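Local coordinates for actibind (Aspergillus niger, PDB 3D3Z), which is an RNase T2 family endonuclease that cleaves RNA, probably without strict base specificity but with a preference for adenylic acid, at residues 125-128 with 133-136; 136-141 with 208-213; 74-79 with 86-91; 49-54 with 109-114. One frame throughout, in Å; residues are numbered along the deposited sequence.

Interaction 1: residues 125-128 with 133-136. With NAG (2-acetamido-2-deoxy-beta-D-glucopyranose), chain B.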
loop_
_atom_site.group_PDB
_atom_site.type_symbol
_atom_site.label_atom_id
_atom_site.label_comp_id
_atom_site.label_asym_id
_atom_site.label_seq_id
_atom_site.Cartn_x
_atom_site.Cartn_y
_atom_site.Cartn_z
ATOM N N SER A 125 13.370 -12.578 13.498
ATOM C CA SER A 125 14.394 -13.529 13.104
ATOM C C SER A 125 15.104 -13.224 11.787
ATOM O O SER A 125 16.063 -13.908 11.477
ATOM C CB SER A 125 13.774 -14.931 13.050
ATOM O OG SER A 125 12.599 -14.956 12.236
ATOM N N CYS A 126 14.622 -12.221 11.023
ATOM C CA CYS A 126 15.230 -11.738 9.772
ATOM C C CYS A 126 16.122 -10.519 9.989
ATOM O O CYS A 126 16.572 -9.883 9.021
ATOM C CB CYS A 126 14.140 -11.398 8.734
ATOM S SG CYS A 126 13.087 -12.847 8.369
ATOM N N TYR A 127 16.331 -10.171 11.261
ATOM C CA TYR A 127 17.149 -9.022 11.641
ATOM C C TYR A 127 18.518 -9.431 12.242
ATOM O O TYR A 127 18.591 -10.391 12.985
ATOM C CB TYR A 127 16.401 -8.178 12.694
ATOM C CG TYR A 127 15.336 -7.324 12.039
ATOM C CD1 TYR A 127 14.122 -7.885 11.607
ATOM C CD2 TYR A 127 15.581 -6.005 11.737
ATOM C CE1 TYR A 127 13.162 -7.115 10.975
ATOM C CE2 TYR A 127 14.645 -5.232 11.118
ATOM C CZ TYR A 127 13.435 -5.771 10.710
ATOM O OH TYR A 127 12.506 -4.964 10.090
ATOM N N THR A 128 19.531 -8.618 11.976
ATOM C CA THR A 128 20.736 -8.580 12.821
ATOM C C THR A 128 20.589 -7.519 13.891
ATOM O O THR A 128 20.103 -6.426 13.629
ATOM C CB THR A 128 21.979 -8.280 12.015
ATOM O OG1 THR A 128 22.107 -9.298 11.022
ATOM C CG2 THR A 128 23.213 -8.271 12.918
ATOM N N GLN A 133 10.292 -4.447 18.367
ATOM C CA GLN A 133 9.376 -3.757 17.411
ATOM C C GLN A 133 10.069 -2.994 16.292
ATOM O O GLN A 133 9.422 -2.105 15.624
ATOM C CB GLN A 133 8.386 -2.837 18.144
ATOM C CG GLN A 133 7.340 -3.521 19.043
ATOM C CD GLN A 133 7.841 -3.950 20.418
ATOM O OE1 GLN A 133 8.508 -3.192 21.102
ATOM N NE2 GLN A 133 7.571 -5.183 20.786
ATOM N N GLU A 134 11.344 -3.351 16.032
ATOM C CA GLU A 134 12.083 -2.713 14.948
ATOM C C GLU A 134 11.324 -2.908 13.636
ATOM O O GLU A 134 11.251 -1.974 12.822
ATOM C CB GLU A 134 13.515 -3.258 14.750
ATOM C CG GLU A 134 14.266 -2.582 13.657
ATOM C CD GLU A 134 15.736 -3.014 13.595
ATOM O OE1 GLU A 134 16.136 -3.927 14.385
ATOM O OE2 GLU A 134 16.424 -2.441 12.724
ATOM N N GLU A 135 10.797 -4.115 13.437
ATOM C CA GLU A 135 10.096 -4.441 12.178
ATOM C C GLU A 135 8.771 -3.684 11.937
ATOM O O GLU A 135 8.342 -3.541 10.783
ATOM C CB GLU A 135 9.908 -5.951 12.016
ATOM C CG GLU A 135 8.677 -6.657 12.673
ATOM C CD GLU A 135 8.703 -6.717 14.169
ATOM O OE1 GLU A 135 9.608 -6.073 14.787
ATOM O OE2 GLU A 135 7.843 -7.447 14.754
ATOM N N VAL A 136 8.152 -3.219 13.027
ATOM C CA VAL A 136 6.948 -2.391 12.973
ATOM C C VAL A 136 7.297 -1.059 12.327
ATOM O O VAL A 136 6.679 -0.675 11.375
ATOM C CB VAL A 136 6.298 -2.247 14.360
ATOM C CG1 VAL A 136 5.021 -1.337 14.316
ATOM C CG2 VAL A 136 5.932 -3.590 14.848
HETATM C C1 NAG B . 6.173 -4.803 25.592
HETATM C C2 NAG B . 6.948 -6.103 25.527
HETATM C C3 NAG B . 7.002 -6.789 26.896
HETATM C C4 NAG B . 7.466 -5.805 27.964
HETATM C C5 NAG B . 6.535 -4.602 27.878
HETATM C C6 NAG B . 6.790 -3.542 28.942
HETATM C C7 NAG B . 6.904 -7.235 23.376
HETATM C C8 NAG B . 6.197 -8.245 22.549
HETATM N N2 NAG B . 6.316 -6.954 24.549
HETATM O O3 NAG B . 7.845 -7.929 26.851
HETATM O O4 NAG B . 7.411 -6.397 29.257
HETATM O O5 NAG B . 6.754 -4.022 26.605
HETATM O O6 NAG B . 8.091 -3.056 28.705
HETATM O O7 NAG B . 7.958 -6.722 22.972
#
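Two first torsions bring Y127 and E134 together: the tyrosine ring is set anti to its own carbonyl carbon (chi1 -78°), whereas CG of E134 lies opposite its backbone N (chi1 -179°) and the chain stays extended beyond it. The carboxylate thereby crosses the ring at a slant, OE1 of E134 3.4 Å from CD2 of Y127 and the two planes 48° apart. The CE1 edge of the ring and the hydroxyl run at about a right angle across the base of E135: OH of Y127 is 3.2 Å from CA and 3.4 Å from CB of that residue. The carboxylate of E135 turns away from the tyrosine, to a salt bridge with R70 and a hydrogen bond from Y130. The contact thus sets the loop that follows helix 104-116 against the first turn of helix 134-147, with Q133 at the N-cap position of that helix. All three touching residues are buried. The polar end of Y127 is taken up by D138, one turn further along the helix. NE2 of Q133 donates to O7 of an N-acetylglucosamine at 2.7 Å. Within the loop, C126 is tied to C21 by a disulfide.

Interaction 2: residues 136-141 with 208-213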
loop_
_atom_site.group_PDB
_atom_site.type_symbol
_atom_site.label_atom_id
_atom_site.label_comp_id
_atom_site.label_asym_id
_atom_site.label_seq_id
_atom_site.Cartn_x
_atom_site.Cartn_y
_atom_site.Cartn_z
ATOM N N VAL A 136 8.152 -3.219 13.027
ATOM C CA VAL A 136 6.948 -2.391 12.973
ATOM C C VAL A 136 7.297 -1.059 12.327
ATOM O O VAL A 136 6.679 -0.675 11.375
ATOM C CB VAL A 136 6.298 -2.247 14.360
ATOM C CG1 VAL A 136 5.021 -1.337 14.316
ATOM C CG2 VAL A 136 5.932 -3.590 14.848
ATOM N N GLY A 137 8.317 -0.375 12.826
ATOM C CA GLY A 137 8.717 0.887 12.227
ATOM C C GLY A 137 9.214 0.756 10.796
ATOM O O GLY A 137 8.925 1.632 9.947
ATOM N N ASP A 138 9.989 -0.301 10.531
ATOM C CA ASP A 138 10.506 -0.532 9.194
ATOM C C ASP A 138 9.353 -0.738 8.175
ATOM O O ASP A 138 9.472 -0.324 7.001
ATOM C CB ASP A 138 11.423 -1.745 9.135
ATOM C CG ASP A 138 12.833 -1.479 9.715
ATOM O OD1 ASP A 138 13.209 -0.323 10.038
ATOM O OD2 ASP A 138 13.532 -2.498 9.783
ATOM N N PHE A 139 8.304 -1.435 8.609
ATOM C CA PHE A 139 7.106 -1.694 7.807
ATOM C C PHE A 139 6.455 -0.359 7.393
ATOM O O PHE A 139 6.330 -0.067 6.195
ATOM C CB PHE A 139 6.141 -2.628 8.540
ATOM C CG PHE A 139 4.707 -2.593 7.966
ATOM C CD1 PHE A 139 4.339 -3.421 6.910
ATOM C CD2 PHE A 139 3.780 -1.714 8.451
ATOM C CE1 PHE A 139 3.061 -3.373 6.392
ATOM C CE2 PHE A 139 2.472 -1.681 7.959
ATOM C CZ PHE A 139 2.134 -2.527 6.919
ATOM N N PHE A 140 6.192 0.514 8.345
ATOM C CA PHE A 140 5.595 1.821 8.068
ATOM C C PHE A 140 6.449 2.629 7.140
ATOM O O PHE A 140 5.951 3.088 6.122
ATOM C CB PHE A 140 5.271 2.540 9.349
ATOM C CG PHE A 140 4.050 1.978 9.999
ATOM C CD1 PHE A 140 2.786 2.308 9.503
ATOM C CD2 PHE A 140 4.121 1.062 11.026
ATOM C CE1 PHE A 140 1.646 1.765 10.000
ATOM C CE2 PHE A 140 2.969 0.516 11.543
ATOM C CZ PHE A 140 1.714 0.884 11.028
ATOM N N GLN A 141 7.756 2.650 7.398
ATOM C CA GLN A 141 8.723 3.236 6.444
ATOM C C GLN A 141 8.654 2.642 5.021
ATOM O O GLN A 141 8.624 3.394 4.062
ATOM C CB GLN A 141 10.179 3.203 6.983
ATOM C CG GLN A 141 11.118 4.083 6.127
ATOM C CD GLN A 141 10.772 5.555 6.134
ATOM O OE1 GLN A 141 10.851 6.210 7.171
ATOM N NE2 GLN A 141 10.520 6.119 4.958
ATOM N N SER A 208 13.710 -9.381 0.532
ATOM C CA SER A 208 12.859 -9.085 1.670
ATOM C C SER A 208 11.830 -8.027 1.290
ATOM O O SER A 208 12.083 -7.198 0.439
ATOM C CB SER A 208 13.700 -8.540 2.834
ATOM O OG SER A 208 12.906 -8.256 3.970
ATOM N N ALA A 209 10.673 -8.086 1.943
ATOM C CA ALA A 209 9.674 -7.013 1.820
ATOM C C ALA A 209 10.224 -5.705 2.315
ATOM O O ALA A 209 9.752 -4.671 1.872
ATOM C CB ALA A 209 8.374 -7.343 2.578
ATOM N N ILE A 210 11.209 -5.736 3.248
ATOM C CA ILE A 210 11.931 -4.523 3.633
ATOM C C ILE A 210 13.234 -4.399 2.872
ATOM O O ILE A 210 14.179 -5.107 3.144
ATOM C CB ILE A 210 12.266 -4.458 5.169
ATOM C CG1 ILE A 210 11.027 -4.799 6.017
ATOM C CG2 ILE A 210 12.920 -3.117 5.505
ATOM C CD1 ILE A 210 9.969 -3.732 6.120
ATOM N N GLY A 211 13.270 -3.507 1.911
ATOM C CA GLY A 211 14.466 -3.257 1.132
ATOM C C GLY A 211 14.659 -4.107 -0.107
ATOM O O GLY A 211 15.605 -3.869 -0.860
ATOM N N GLY A 212 13.788 -5.092 -0.340
ATOM C CA GLY A 212 13.857 -5.865 -1.562
ATOM C C GLY A 212 13.398 -5.092 -2.776
ATOM O O GLY A 212 13.008 -3.912 -2.707
ATOM N N THR A 213 13.458 -5.762 -3.914
ATOM C CA THR A 213 13.119 -5.143 -5.182
ATOM C C THR A 213 11.652 -5.461 -5.506
ATOM O O THR A 213 11.240 -6.630 -5.559
ATOM C CB THR A 213 14.040 -5.647 -6.297
ATOM O OG1 THR A 213 15.385 -5.258 -5.998
ATOM C CG2 THR A 213 13.635 -5.050 -7.623
#
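I210 points its side chain at helix 134-147, and the end of that chain does most of the touching. CD1 comes to 3.6 Å from the backbone O of D138, 3.9 Å from CB of D138 and 3.8 Å from the backbone N of F139, so the methyl rests on the peptide link between the two residues. The branch CG2 lies 4.2 Å from CB of D138, which places the aspartate's root against both arms of the isoleucine. CG1 of I210 sits beside its own backbone N (chi1 -48°), and a second bend (chi2 -75°) brings CD1 onto the helix. D138 also directs its CB toward the loop, but its carboxylate is engaged by R84 and Y127. F139 contributes mainly its backbone here; its ring meets W112 edge-to-face. Contact between the segments is small, 117 Å², a methyl set on helix backbone. Within the loop, OG of S208 accepts from N of I210 at 3.1 Å. N of G211 instead bonds to OE1 of Q142, tying loop to helix. At phi 89° the backbone of G211 suits a residue without CB. The S208 bond makes an ST turn between antiparallel strands 195-206 and 213-216, whose I210 packs on helix 134-147.

Interaction 3: residues 74-79 with 86-91. With NAG (2-acetamido-2-deoxy-beta-D-glucopyranose), chain C.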
loop_
_atom_site.group_PDB
_atom_site.type_symbol
_atom_site.label_atom_id
_atom_site.label_comp_id
_atom_site.label_asym_id
_atom_site.label_seq_id
_atom_site.Cartn_x
_atom_site.Cartn_y
_atom_site.Cartn_z
ATOM N N ASN A 74 -0.131 0.515 20.141
ATOM C CA ASN A 74 0.671 1.678 20.412
ATOM C C ASN A 74 1.632 2.057 19.310
ATOM O O ASN A 74 2.807 2.385 19.573
ATOM C CB ASN A 74 1.450 1.482 21.721
ATOM C CG ASN A 74 2.433 0.292 21.658
ATOM O OD1 ASN A 74 2.386 -0.558 20.746
ATOM N ND2 ASN A 74 3.376 0.290 22.601
ATOM N N ILE A 75 1.147 2.041 18.068
ATOM C CA ILE A 75 2.009 2.354 16.923
ATOM C C ILE A 75 2.690 3.685 17.004
ATOM O O ILE A 75 3.892 3.791 16.699
ATOM C CB ILE A 75 1.195 2.235 15.551
ATOM C CG1 ILE A 75 0.636 0.818 15.325
ATOM C CG2 ILE A 75 2.034 2.736 14.376
ATOM C CD1 ILE A 75 1.640 -0.381 15.334
ATOM N N THR A 76 1.941 4.726 17.392
ATOM C CA THR A 76 2.475 6.070 17.472
ATOM C C THR A 76 3.675 6.116 18.477
ATOM O O THR A 76 4.719 6.696 18.245
ATOM C CB THR A 76 1.350 7.025 17.921
ATOM O OG1 THR A 76 0.366 7.054 16.881
ATOM C CG2 THR A 76 1.879 8.463 18.168
ATOM N N SER A 77 3.481 5.503 19.628
ATOM C CA SER A 77 4.565 5.366 20.596
ATOM C C SER A 77 5.764 4.555 20.110
ATOM O O SER A 77 6.903 4.909 20.430
ATOM C CB SER A 77 4.034 4.693 21.843
ATOM O OG SER A 77 3.063 5.556 22.418
ATOM N N ILE A 78 5.516 3.512 19.321
ATOM C CA ILE A 78 6.606 2.693 18.785
ATOM C C ILE A 78 7.438 3.554 17.838
ATOM O O ILE A 78 8.675 3.595 17.934
ATOM C CB ILE A 78 6.086 1.453 18.094
ATOM C CG1 ILE A 78 5.547 0.437 19.115
ATOM C CG2 ILE A 78 7.163 0.858 17.286
ATOM C CD1 ILE A 78 4.730 -0.645 18.570
ATOM N N LEU A 79 6.761 4.310 16.976
ATOM C CA LEU A 79 7.465 5.171 16.030
ATOM C C LEU A 79 8.245 6.278 16.739
ATOM O O LEU A 79 9.377 6.581 16.352
ATOM C CB LEU A 79 6.515 5.817 14.989
ATOM C CG LEU A 79 5.823 4.786 14.031
ATOM C CD1 LEU A 79 4.809 5.476 13.042
ATOM C CD2 LEU A 79 6.755 3.882 13.242
ATOM N N GLU A 86 9.927 12.146 11.375
ATOM C CA GLU A 86 9.521 12.601 10.046
ATOM C C GLU A 86 8.526 11.630 9.415
ATOM O O GLU A 86 7.599 12.054 8.713
ATOM C CB GLU A 86 10.710 12.813 9.105
ATOM C CG GLU A 86 11.617 13.960 9.509
ATOM C CD GLU A 86 11.159 15.333 9.067
ATOM O OE1 GLU A 86 9.943 15.657 9.062
ATOM O OE2 GLU A 86 12.091 16.127 8.757
ATOM N N LEU A 87 8.721 10.331 9.663
ATOM C CA LEU A 87 7.798 9.330 9.202
ATOM C C LEU A 87 6.412 9.488 9.818
ATOM O O LEU A 87 5.421 9.437 9.091
ATOM C CB LEU A 87 8.314 7.911 9.506
ATOM C CG LEU A 87 7.419 6.692 9.257
ATOM C CD1 LEU A 87 7.128 6.536 7.735
ATOM C CD2 LEU A 87 8.099 5.476 9.770
ATOM N N LEU A 88 6.350 9.682 11.150
ATOM C CA LEU A 88 5.076 9.868 11.792
ATOM C C LEU A 88 4.344 11.134 11.265
ATOM O O LEU A 88 3.157 11.064 11.003
ATOM C CB LEU A 88 5.220 9.887 13.317
ATOM C CG LEU A 88 4.022 10.004 14.253
ATOM C CD1 LEU A 88 2.938 8.924 14.095
ATOM C CD2 LEU A 88 4.578 9.998 15.734
ATOM N N SER A 89 5.064 12.238 11.071
ATOM C CA SER A 89 4.531 13.488 10.496
ATOM C C SER A 89 3.967 13.242 9.079
ATOM O O SER A 89 2.833 13.651 8.746
ATOM C CB SER A 89 5.644 14.537 10.386
ATOM O OG SER A 89 6.049 14.996 11.658
ATOM N N TYR A 90 4.761 12.546 8.280
ATOM C CA TYR A 90 4.345 12.145 6.965
ATOM C C TYR A 90 3.082 11.219 7.016
ATOM O O TYR A 90 2.160 11.374 6.199
ATOM C CB TYR A 90 5.496 11.489 6.195
ATOM C CG TYR A 90 5.163 11.123 4.758
ATOM C CD1 TYR A 90 5.581 11.921 3.702
ATOM C CD2 TYR A 90 4.491 9.929 4.450
ATOM C CE1 TYR A 90 5.267 11.595 2.384
ATOM C CE2 TYR A 90 4.144 9.600 3.128
ATOM C CZ TYR A 90 4.556 10.441 2.113
ATOM O OH TYR A 90 4.278 10.139 0.816
ATOM N N MET A 91 3.033 10.257 7.934
ATOM C CA MET A 91 1.858 9.437 8.050
ATOM C C MET A 91 0.577 10.183 8.419
ATOM O O MET A 91 -0.550 9.839 7.937
ATOM C CB MET A 91 2.101 8.285 9.011
ATOM C CG MET A 91 3.132 7.272 8.504
ATOM S SD MET A 91 3.632 6.122 9.788
ATOM C CE MET A 91 2.053 5.580 10.518
HETATM C C1 NAG C . 4.180 -0.910 22.753
HETATM C C2 NAG C . 5.427 -0.601 23.617
HETATM C C3 NAG C . 6.232 -1.879 23.814
HETATM C C4 NAG C . 5.357 -3.005 24.289
HETATM C C5 NAG C . 4.170 -3.189 23.327
HETATM C C6 NAG C . 3.251 -4.353 23.694
HETATM C C7 NAG C . 6.337 1.658 23.340
HETATM C C8 NAG C . 7.339 2.590 22.716
HETATM N N2 NAG C . 6.299 0.370 22.985
HETATM O O3 NAG C . 7.321 -1.641 24.691
HETATM O O4 NAG C . 6.208 -4.127 24.316
HETATM O O5 NAG C . 3.436 -1.974 23.289
HETATM O O6 NAG C . 2.806 -4.208 25.023
HETATM O O7 NAG C . 5.551 2.125 24.159
#
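OG1 of T76 has its hydrogen-bonding partner in E105, whose other carboxylate oxygen accepts from the backbone N of I75; one acid thus serves the first turn of helix 75-81. The methyl of T76 is turned the other way, anti to the backbone N, and CG2 meets CD2 of L88 at 3.9 Å, the two side chains crossing at about a right angle. L79 is the central apolar group. Its two methyls divide the work: CD2 lies 4.0 Å from CD2 of L87, while CD1 is 4.1 Å from CD1 of L88 and 3.5 Å from SD of M91. L79 and M91 reach toward each other tip to tip, and the bend at the last torsion of M91 (chi3 48°) brings its CE within 3.7 Å of the same CD1. W108 of helix 104-116 also touches T76, L88 and M91. At the other side of helix 75-81, N74 carries the glycan, with ND2 bonded covalently to C1 of N-acetylglucosamine, and the acetamide methyl C8 approaches the backbone O of S77 at 3.3 Å. The short helical segments run at 146°, with axes 10.3 Å apart: an antiparallel helical hairpin closed by a brief connection, its apolar seam buried in this RNase T2 fold.

Interaction 4: residues 49-54 with 109-114. With D3Z (1-(5-deoxy-beta-L-xylofuranosyl)pyrimidine-2,4(1H,3H)-dione), chain E; PO4 (phosphate ion), chain D.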
loop_
_atom_site.group_PDB
_atom_site.type_symbol
_atom_site.label_atom_id
_atom_site.label_comp_id
_atom_site.label_asym_id
_atom_site.label_seq_id
_atom_site.Cartn_x
_atom_site.Cartn_y
_atom_site.Cartn_z
ATOM N N THR A 49 -4.009 9.139 -0.932
ATOM C CA THR A 49 -3.426 8.766 0.369
ATOM C C THR A 49 -3.241 7.245 0.482
ATOM O O THR A 49 -3.754 6.466 -0.320
ATOM C CB THR A 49 -4.298 9.270 1.495
ATOM O OG1 THR A 49 -5.646 8.849 1.312
ATOM C CG2 THR A 49 -4.272 10.797 1.520
ATOM N N ILE A 50 -2.492 6.828 1.505
ATOM C CA ILE A 50 -2.167 5.455 1.781
ATOM C C ILE A 50 -3.314 4.768 2.498
ATOM O O ILE A 50 -3.911 5.292 3.432
ATOM C CB ILE A 50 -0.872 5.279 2.718
ATOM C CG1 ILE A 50 0.376 5.937 2.060
ATOM C CG2 ILE A 50 -0.653 3.792 3.071
ATOM C CD1 ILE A 50 1.599 6.226 3.004
ATOM N N HIS A 51 -3.619 3.583 2.031
ATOM C CA HIS A 51 -4.437 2.634 2.755
ATOM C C HIS A 51 -3.507 1.638 3.488
ATOM O O HIS A 51 -3.597 1.461 4.680
ATOM C CB HIS A 51 -5.400 1.922 1.791
ATOM C CG HIS A 51 -6.437 1.055 2.462
ATOM N ND1 HIS A 51 -7.471 0.478 1.750
ATOM C CD2 HIS A 51 -6.626 0.693 3.757
ATOM C CE1 HIS A 51 -8.239 -0.215 2.580
ATOM N NE2 HIS A 51 -7.759 -0.079 3.809
ATOM N N GLY A 52 -2.648 0.979 2.742
ATOM C CA GLY A 52 -1.693 0.001 3.294
ATOM C C GLY A 52 -0.768 -0.709 2.326
ATOM O O GLY A 52 -0.542 -0.265 1.205
ATOM N N LEU A 53 -0.228 -1.819 2.820
ATOM C CA LEU A 53 0.585 -2.767 2.093
ATOM C C LEU A 53 0.165 -4.157 2.563
ATOM O O LEU A 53 0.252 -4.449 3.738
ATOM C CB LEU A 53 2.082 -2.503 2.359
ATOM C CG LEU A 53 3.063 -3.470 1.648
ATOM C CD1 LEU A 53 3.036 -3.317 0.083
ATOM C CD2 LEU A 53 4.502 -3.232 2.219
ATOM N N TRP A 54 -0.336 -4.979 1.645
ATOM C CA TRP A 54 -0.981 -6.230 1.969
ATOM C C TRP A 54 -0.318 -7.369 1.250
ATOM O O TRP A 54 -0.152 -7.308 0.010
ATOM C CB TRP A 54 -2.474 -6.242 1.533
ATOM C CG TRP A 54 -3.302 -5.090 1.961
ATOM C CD1 TRP A 54 -3.082 -4.236 3.028
ATOM C CD2 TRP A 54 -4.524 -4.682 1.374
ATOM N NE1 TRP A 54 -4.075 -3.271 3.075
ATOM C CE2 TRP A 54 -4.992 -3.544 2.093
ATOM C CE3 TRP A 54 -5.266 -5.138 0.288
ATOM C CZ2 TRP A 54 -6.169 -2.854 1.743
ATOM C CZ3 TRP A 54 -6.461 -4.455 -0.051
ATOM C CH2 TRP A 54 -6.888 -3.322 0.673
ATOM N N GLU A 109 -2.717 0.765 13.702
ATOM C CA GLU A 109 -2.836 -0.533 14.408
ATOM C C GLU A 109 -3.456 -1.564 13.511
ATOM O O GLU A 109 -2.955 -2.692 13.357
ATOM C CB GLU A 109 -3.677 -0.401 15.670
ATOM C CG GLU A 109 -2.993 0.346 16.813
ATOM C CD GLU A 109 -3.962 0.692 17.935
ATOM O OE1 GLU A 109 -5.023 0.060 17.946
ATOM O OE2 GLU A 109 -3.665 1.594 18.764
ATOM N N HIS A 110 -4.600 -1.225 12.936
ATOM C CA HIS A 110 -5.317 -2.169 12.045
ATOM C C HIS A 110 -4.453 -2.693 10.910
ATOM O O HIS A 110 -4.358 -3.905 10.661
ATOM C CB HIS A 110 -6.612 -1.529 11.508
ATOM C CG HIS A 110 -7.327 -2.380 10.503
ATOM N ND1 HIS A 110 -8.029 -3.507 10.856
ATOM C CD2 HIS A 110 -7.420 -2.282 9.154
ATOM C CE1 HIS A 110 -8.504 -4.089 9.771
ATOM N NE2 HIS A 110 -8.179 -3.348 8.724
ATOM N N GLU A 111 -3.803 -1.780 10.195
ATOM C CA GLU A 111 -2.978 -2.206 9.096
ATOM C C GLU A 111 -1.796 -3.112 9.496
ATOM O O GLU A 111 -1.574 -4.149 8.863
ATOM C CB GLU A 111 -2.505 -1.018 8.293
ATOM C CG GLU A 111 -3.709 -0.347 7.509
ATOM C CD GLU A 111 -4.447 -1.284 6.559
ATOM O OE1 GLU A 111 -3.738 -2.017 5.850
ATOM O OE2 GLU A 111 -5.711 -1.274 6.511
ATOM N N TRP A 112 -1.066 -2.727 10.526
ATOM C CA TRP A 112 0.074 -3.536 11.034
ATOM C C TRP A 112 -0.472 -4.902 11.501
ATOM O O TRP A 112 0.019 -5.978 11.097
ATOM C CB TRP A 112 0.866 -2.794 12.203
ATOM C CG TRP A 112 1.722 -3.815 12.831
ATOM C CD1 TRP A 112 1.499 -4.483 14.000
ATOM C CD2 TRP A 112 2.842 -4.460 12.210
ATOM N NE1 TRP A 112 2.459 -5.452 14.182
ATOM C CE2 TRP A 112 3.266 -5.493 13.067
ATOM C CE3 TRP A 112 3.521 -4.261 11.004
ATOM C CZ2 TRP A 112 4.352 -6.317 12.764
ATOM C CZ3 TRP A 112 4.567 -5.111 10.686
ATOM C CH2 TRP A 112 4.973 -6.114 11.567
ATOM N N ASN A 113 -1.433 -4.860 12.425
ATOM C CA ASN A 113 -1.974 -6.106 13.020
ATOM C C ASN A 113 -2.559 -7.054 12.026
ATOM O O ASN A 113 -2.337 -8.252 12.112
ATOM C CB ASN A 113 -3.003 -5.816 14.135
ATOM C CG ASN A 113 -2.398 -5.036 15.284
ATOM O OD1 ASN A 113 -1.161 -5.005 15.451
ATOM N ND2 ASN A 113 -3.251 -4.369 16.071
ATOM N N LYS A 114 -3.356 -6.548 11.109
ATOM C CA LYS A 114 -4.024 -7.400 10.112
ATOM C C LYS A 114 -3.088 -7.900 9.046
ATOM O O LYS A 114 -3.100 -9.078 8.681
ATOM C CB LYS A 114 -5.161 -6.609 9.411
ATOM C CG LYS A 114 -5.935 -7.426 8.375
ATOM C CD LYS A 114 -7.290 -6.800 7.998
ATOM C CE LYS A 114 -8.093 -7.762 7.103
ATOM N NZ LYS A 114 -9.248 -7.090 6.461
HETATM N N1 D3Z E . -10.788 3.474 6.737
HETATM C C2 D3Z E . -10.140 4.201 7.755
HETATM N N3 D3Z E . -9.465 5.303 7.445
HETATM C C4 D3Z E . -9.368 5.742 6.189
HETATM C C5 D3Z E . -9.994 5.038 5.194
HETATM C C6 D3Z E . -10.715 3.887 5.481
HETATM O O2 D3Z E . -10.190 3.837 8.948
HETATM O O4 D3Z E . -8.744 6.779 5.883
HETATM C "C1'" D3Z E . -11.517 2.269 7.039
HETATM C "C2'" D3Z E . -10.909 1.734 8.320
HETATM O "O2'" D3Z E . -11.857 1.849 9.397
HETATM C "C3'" D3Z E . -10.456 0.319 8.006
HETATM C "C4'" D3Z E . -10.837 0.043 6.563
HETATM O "O3'" D3Z E . -9.050 0.202 8.144
HETATM O "O4'" D3Z E . -11.310 1.287 6.009
HETATM C "C5'" D3Z E . -9.632 -0.514 5.814
HETATM P P PO4 D . -7.987 -3.634 4.999
HETATM O O1 PO4 D . -7.839 -5.147 4.779
HETATM O O2 PO4 D . -8.702 -3.110 3.785
HETATM O O3 PO4 D . -6.622 -3.022 5.229
HETATM O O4 PO4 D . -8.766 -3.568 6.287
HETATM O O HOH W 1 -1.031 -2.524 5.595
#
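The imidazole of H51 has CZ2 of W54 over one face, 3.4 Å above the plane and offset toward the rim, while C5' of the bound nucleoside analogue stands at its edge. The indole of W54 carries phosphate O1 over a face, and OE1 of E111 lies at its edge, near the ring plane. There NE1 of W54 donates to OE1 of E111 at 3.1 Å, with 141° at the hydrogen; the oxygen is met on its syn side, 20° out of the carboxylate plane. A water bonded to the same OE1 (2.8 Å) accepts from N of L53, so two donors grip OE1 and probably restrain the carboxylate's rotation. CG of E111, anti to its carbonyl carbon, lies 3.4 Å from O of H51, and the bend at the next torsion turns the carboxylate toward W54. From the helix, NE2 of H110 donates to phosphate O4 almost straight, and NZ of K114 reaches O1 at 2.9 Å. H115 also binds this ion, which probably comes from the crystallisation liquor. H51, E111 and H115 are the predicted active-site residues, consistent with the phosphate marking where the scissile group of RNA would lie. H51 and G52 form a classic beta bulge opposite T33. Strand 49-56 pairs antiparallel with strand 29-35; segments 49-54 and 109-114 run 10° apart in direction, axes 8.8 Å apart, while helix 134-147 packs on I50 and L53.

In the fold
Helix 134-147 joins interactions 1 and 2, which share V136 and have centres about 10 Å apart; OH of Y127 and OD2 of D138, 2.7 Å apart, link them through a probable hydrogen bond. W112, on the helix of interaction 4, is the hub between the others: CG2 of V136 lies 3.7 Å from its CE2, CD2 of F139 3.6 Å from its CE3, and CD1 of I75 4.0 Å from its CB. Interaction 3 meets interaction 2 where CE of M91 packs 3.5 Å from CD1 of F140. Interaction 4 alone holds predicted active-site residues, yet the side chain of F139 comes within about 5 Å of that of E111, and that of M91 within about 8 Å.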